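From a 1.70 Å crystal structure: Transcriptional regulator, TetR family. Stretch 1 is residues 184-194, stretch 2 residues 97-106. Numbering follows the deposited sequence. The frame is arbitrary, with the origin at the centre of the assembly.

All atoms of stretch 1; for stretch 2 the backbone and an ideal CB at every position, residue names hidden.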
# COMPACT_ATOMS: atom_id res chain seq x y z
N THR A 184 12.24 13.60 7.38
CA THR A 184 11.28 14.53 6.80
C THR A 184 10.76 13.98 5.47
O THR A 184 11.33 13.06 4.89
CB THR A 184 11.91 15.91 6.57
OG1 THR A 184 12.96 15.80 5.59
CG2 THR A 184 12.48 16.45 7.87
N ASP A 185 9.73 14.63 4.97
CA ASP A 185 9.18 14.29 3.70
C ASP A 185 10.23 14.43 2.60
O ASP A 185 10.33 13.63 1.73
CB ASP A 185 7.94 15.17 3.32
CG ASP A 185 8.13 16.74 3.51
OD1 ASP A 185 9.16 17.23 3.91
OD2 ASP A 185 7.14 17.46 3.24
N GLU A 186 10.99 15.52 2.67
CA GLU A 186 12.02 15.78 1.67
C GLU A 186 13.14 14.74 1.73
O GLU A 186 13.67 14.34 0.69
CB GLU A 186 12.58 17.19 1.84
CG GLU A 186 11.59 18.27 1.49
CD GLU A 186 12.23 19.64 1.31
OE1 GLU A 186 13.09 20.06 2.13
OE2 GLU A 186 11.84 20.31 0.34
N GLN A 187 13.52 14.30 2.93
CA GLN A 187 14.54 13.26 3.04
C GLN A 187 14.04 11.95 2.42
O GLN A 187 14.80 11.25 1.74
CB GLN A 187 14.95 13.04 4.49
CG GLN A 187 15.83 14.10 5.07
CD GLN A 187 15.96 14.02 6.58
OE1 GLN A 187 14.99 13.86 7.30
NE2 GLN A 187 17.20 14.12 7.07
N ILE A 188 12.75 11.65 2.62
CA ILE A 188 12.16 10.43 2.06
C ILE A 188 12.16 10.54 0.55
O ILE A 188 12.59 9.60 -0.14
CB ILE A 188 10.73 10.15 2.60
CG1 ILE A 188 10.79 9.90 4.12
CG2 ILE A 188 10.12 8.91 1.86
CD1 ILE A 188 9.47 10.02 4.90
N ALA A 189 11.76 11.69 0.01
CA ALA A 189 11.75 11.84 -1.45
C ALA A 189 13.16 11.81 -2.02
O ALA A 189 13.40 11.17 -3.06
CB ALA A 189 11.03 13.12 -1.86
N ASP A 190 14.10 12.50 -1.37
CA ASP A 190 15.46 12.50 -1.90
C ASP A 190 15.96 11.06 -2.00
O ASP A 190 16.62 10.68 -2.98
CB ASP A 190 16.39 13.34 -1.01
CG ASP A 190 16.22 14.84 -1.22
OD1 ASP A 190 15.64 15.27 -2.24
OD2 ASP A 190 16.71 15.60 -0.36
N GLY A 191 15.64 10.26 -0.99
CA GLY A 191 16.13 8.90 -0.91
C GLY A 191 15.47 7.95 -1.89
O GLY A 191 16.14 7.10 -2.49
N MET A 192 14.14 8.07 -2.03
CA MET A 192 13.40 7.19 -2.93
C MET A 192 13.79 7.45 -4.38
O MET A 192 13.99 6.52 -5.17
CB MET A 192 11.90 7.38 -2.75
CG MET A 192 11.36 6.64 -1.52
SD MET A 192 9.55 6.53 -1.46
CE MET A 192 9.40 5.92 0.19
N VAL A 193 13.91 8.72 -4.75
CA VAL A 193 14.27 9.08 -6.11
C VAL A 193 15.67 8.61 -6.39
O VAL A 193 15.98 8.16 -7.50
CB VAL A 193 14.13 10.60 -6.34
CG1 VAL A 193 14.78 11.02 -7.63
CG2 VAL A 193 12.67 10.96 -6.36
N GLY A 194 16.55 8.71 -5.39
CA GLY A 194 17.92 8.27 -5.56
C GLY A 194 18.03 6.77 -5.77
O GLY A 194 18.94 6.31 -6.48
N UNK A 97 7.72 11.54 -8.98
CA UNK A 97 7.84 10.86 -7.70
C UNK A 97 7.87 11.84 -6.54
O UNK A 97 7.20 11.63 -5.52
CB UNK A 97 9.10 9.99 -7.68
N UNK A 98 8.67 12.91 -6.66
CA UNK A 98 8.74 13.88 -5.58
C UNK A 98 7.37 14.54 -5.35
O UNK A 98 6.86 14.55 -4.21
CB UNK A 98 9.80 14.94 -5.89
N UNK A 99 6.72 15.00 -6.42
CA UNK A 99 5.38 15.58 -6.26
C UNK A 99 4.37 14.59 -5.67
O UNK A 99 3.54 14.96 -4.83
CB UNK A 99 4.87 16.08 -7.61
N UNK A 100 4.41 13.32 -6.12
CA UNK A 100 3.48 12.32 -5.60
C UNK A 100 3.70 12.07 -4.09
O UNK A 100 2.75 11.87 -3.34
CB UNK A 100 3.64 11.01 -6.38
N UNK A 101 4.95 12.06 -3.64
CA UNK A 101 5.21 11.82 -2.23
C UNK A 101 4.65 12.96 -1.40
O UNK A 101 4.10 12.77 -0.31
CB UNK A 101 6.71 11.65 -1.97
N UNK A 102 4.79 14.17 -1.91
CA UNK A 102 4.21 15.32 -1.23
C UNK A 102 2.68 15.22 -1.19
O UNK A 102 2.05 15.44 -0.15
CB UNK A 102 4.64 16.62 -1.92
N UNK A 103 2.04 14.89 -2.31
CA UNK A 103 0.59 14.71 -2.29
C UNK A 103 0.13 13.68 -1.23
O UNK A 103 -0.92 13.85 -0.61
CB UNK A 103 0.11 14.27 -3.68
N UNK A 104 0.93 12.65 -0.99
CA UNK A 104 0.58 11.59 -0.06
C UNK A 104 0.75 12.02 1.38
O UNK A 104 0.07 11.48 2.26
CB UNK A 104 1.43 10.35 -0.33
N UNK A 105 1.63 13.01 1.64
CA UNK A 105 2.05 13.32 3.00
C UNK A 105 1.54 14.64 3.51
O UNK A 105 1.49 14.82 4.73
CB UNK A 105 3.58 13.31 3.08
N UNK A 106 1.14 15.56 2.62
CA UNK A 106 0.62 16.85 3.08
C UNK A 106 -0.65 16.65 3.90
O UNK A 106 -1.57 15.92 3.52
CB UNK A 106 0.34 17.77 1.89

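Stretch 2 is helical from 97 to 105 and runs roughly antiparallel to helix 185-194, with an angle of 144° between their directions and a closest axial approach of 9.5 Å. The tightest register pairs position 98 with Ala189, their CA atoms 5.5 Å apart.

At position 97 CA-to-CB points toward stretch 1, and the ideal CB lies 3.9 Å from Val193 CG2. With Met192 also near, an apolar side chain fits, whether branched or long and flexible. The residue is Met97; its SD lies 3.6 Å from Val193 CG2 and 3.9 Å from Met192 CB, so the sulfur packs against both side chains.

Position 98 points sideways, its ideal CB 4.6 Å from Ala189 CB. Beyond the alanine, Glu186 and Asp190 offer two carboxylates one helical turn apart, which favours a long basic side chain; lysine or arginine would serve. Arg98 extends with chi1 to chi3 all t, and its guanidinium comes alongside Ala189, with Arg98 NH1 3.8 Å from Ala189 CB. Arg98 NH1 donates to Asp190 OD1 at 2.8 Å in a salt bridge, the carboxylate oxygen sitting at the guanidinium edge. A second, longer salt bridge joins Arg98 NH2 to Glu186 OE2 at 3.4 Å. Water 1 links Arg98 NH2 to Asp190 OD2, with 2.8 Å from its oxygen to each.

Positions 99 and 100 are turned out of reach of stretch 1, which sets no preference; they are His99 and Asn100.

CA-to-CB of position 101 points toward stretch 1, the ideal CB lying 4.6 Å from Ala189 CB. The small alanine leaves room beside Met192, suiting a medium or large aliphatic residue. Ile101 places CD1 3.7 Å from Ala189 CA and 3.9 Å from Met192 SD.

At position 102 the ideal CB has no stretch 1 atom within 5.5 Å, so a side chain must be long enough to reach back; leucine, methionine or a polar partner for Asp185 are all plausible. Leu102 brings CD2 to 3.7 Å from Asp185 OD2, a van der Waals contact of a methyl group with a carboxylate oxygen.

Positions 103 and 104, again out of reach, are Leu103 and Val104.

Position 105 points toward stretch 1, its ideal CB 4.7 Å from Asp185 CB. A small residue fits, and a hydroxyl could use the nearby carboxylate. Thr105 OG1 donates to Ile101 O at 2.8 Å, while water 3 donates both to Thr105 OG1 (2.9 Å) and to Asp185 OD2 (2.7 Å).

Position 106 leaves helical phi/psi and points sideways, with little constraint from stretch 1; it is Arg106.

Stretch 2, residues 97-106: MRHNILLVTR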
# COMPACT_ATOMS: atom_id res chain seq x y z
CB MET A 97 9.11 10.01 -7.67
CG MET A 97 9.20 9.21 -6.37
SD MET A 97 10.55 8.02 -6.39
CE MET A 97 9.63 6.52 -6.50
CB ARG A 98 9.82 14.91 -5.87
CG ARG A 98 10.04 15.93 -4.76
CD ARG A 98 11.19 16.86 -5.12
NE ARG A 98 11.67 17.71 -4.02
CZ ARG A 98 12.54 17.34 -3.08
NH1 ARG A 98 13.06 16.10 -3.02
NH2 ARG A 98 12.91 18.23 -2.18
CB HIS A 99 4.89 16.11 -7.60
CG HIS A 99 5.51 17.44 -8.00
ND1 HIS A 99 5.27 18.61 -7.32
CD2 HIS A 99 6.40 17.75 -8.97
CE1 HIS A 99 5.96 19.60 -7.88
NE2 HIS A 99 6.65 19.10 -8.90
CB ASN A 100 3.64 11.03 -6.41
CG ASN A 100 2.43 10.12 -6.37
OD1 ASN A 100 2.23 9.38 -7.33
ND2 ASN A 100 1.65 10.14 -5.30
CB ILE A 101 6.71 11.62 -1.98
CG1 ILE A 101 7.18 10.29 -2.54
CG2 ILE A 101 7.05 11.66 -0.46
CD1 ILE A 101 8.68 10.16 -2.67
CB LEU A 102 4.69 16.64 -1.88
CG LEU A 102 6.22 16.95 -1.85
CD1 LEU A 102 6.54 18.22 -2.61
CD2 LEU A 102 6.78 16.95 -0.42
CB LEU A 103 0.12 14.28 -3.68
CG LEU A 103 -1.33 13.82 -3.79
CD1 LEU A 103 -2.28 14.93 -3.50
CD2 LEU A 103 -1.62 13.29 -5.19
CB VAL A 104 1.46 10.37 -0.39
CG1 VAL A 104 1.54 9.44 0.74
CG2 VAL A 104 0.87 9.65 -1.61
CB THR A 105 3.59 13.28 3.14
OG1 THR A 105 4.24 14.05 2.14
CG2 THR A 105 4.11 11.85 3.03
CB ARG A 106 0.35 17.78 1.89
CG ARG A 106 1.60 18.25 1.12
CD ARG A 106 1.36 19.67 0.47
NE ARG A 106 2.40 20.05 -0.48
CZ ARG A 106 2.51 19.58 -1.71
NH1 ARG A 106 1.67 18.65 -2.16
NH2 ARG A 106 3.50 20.02 -2.46
O HOH W 1 15.31 17.97 -0.73
O HOH W 2 13.00 13.87 -4.87
O HOH W 3 4.64 16.60 3.50
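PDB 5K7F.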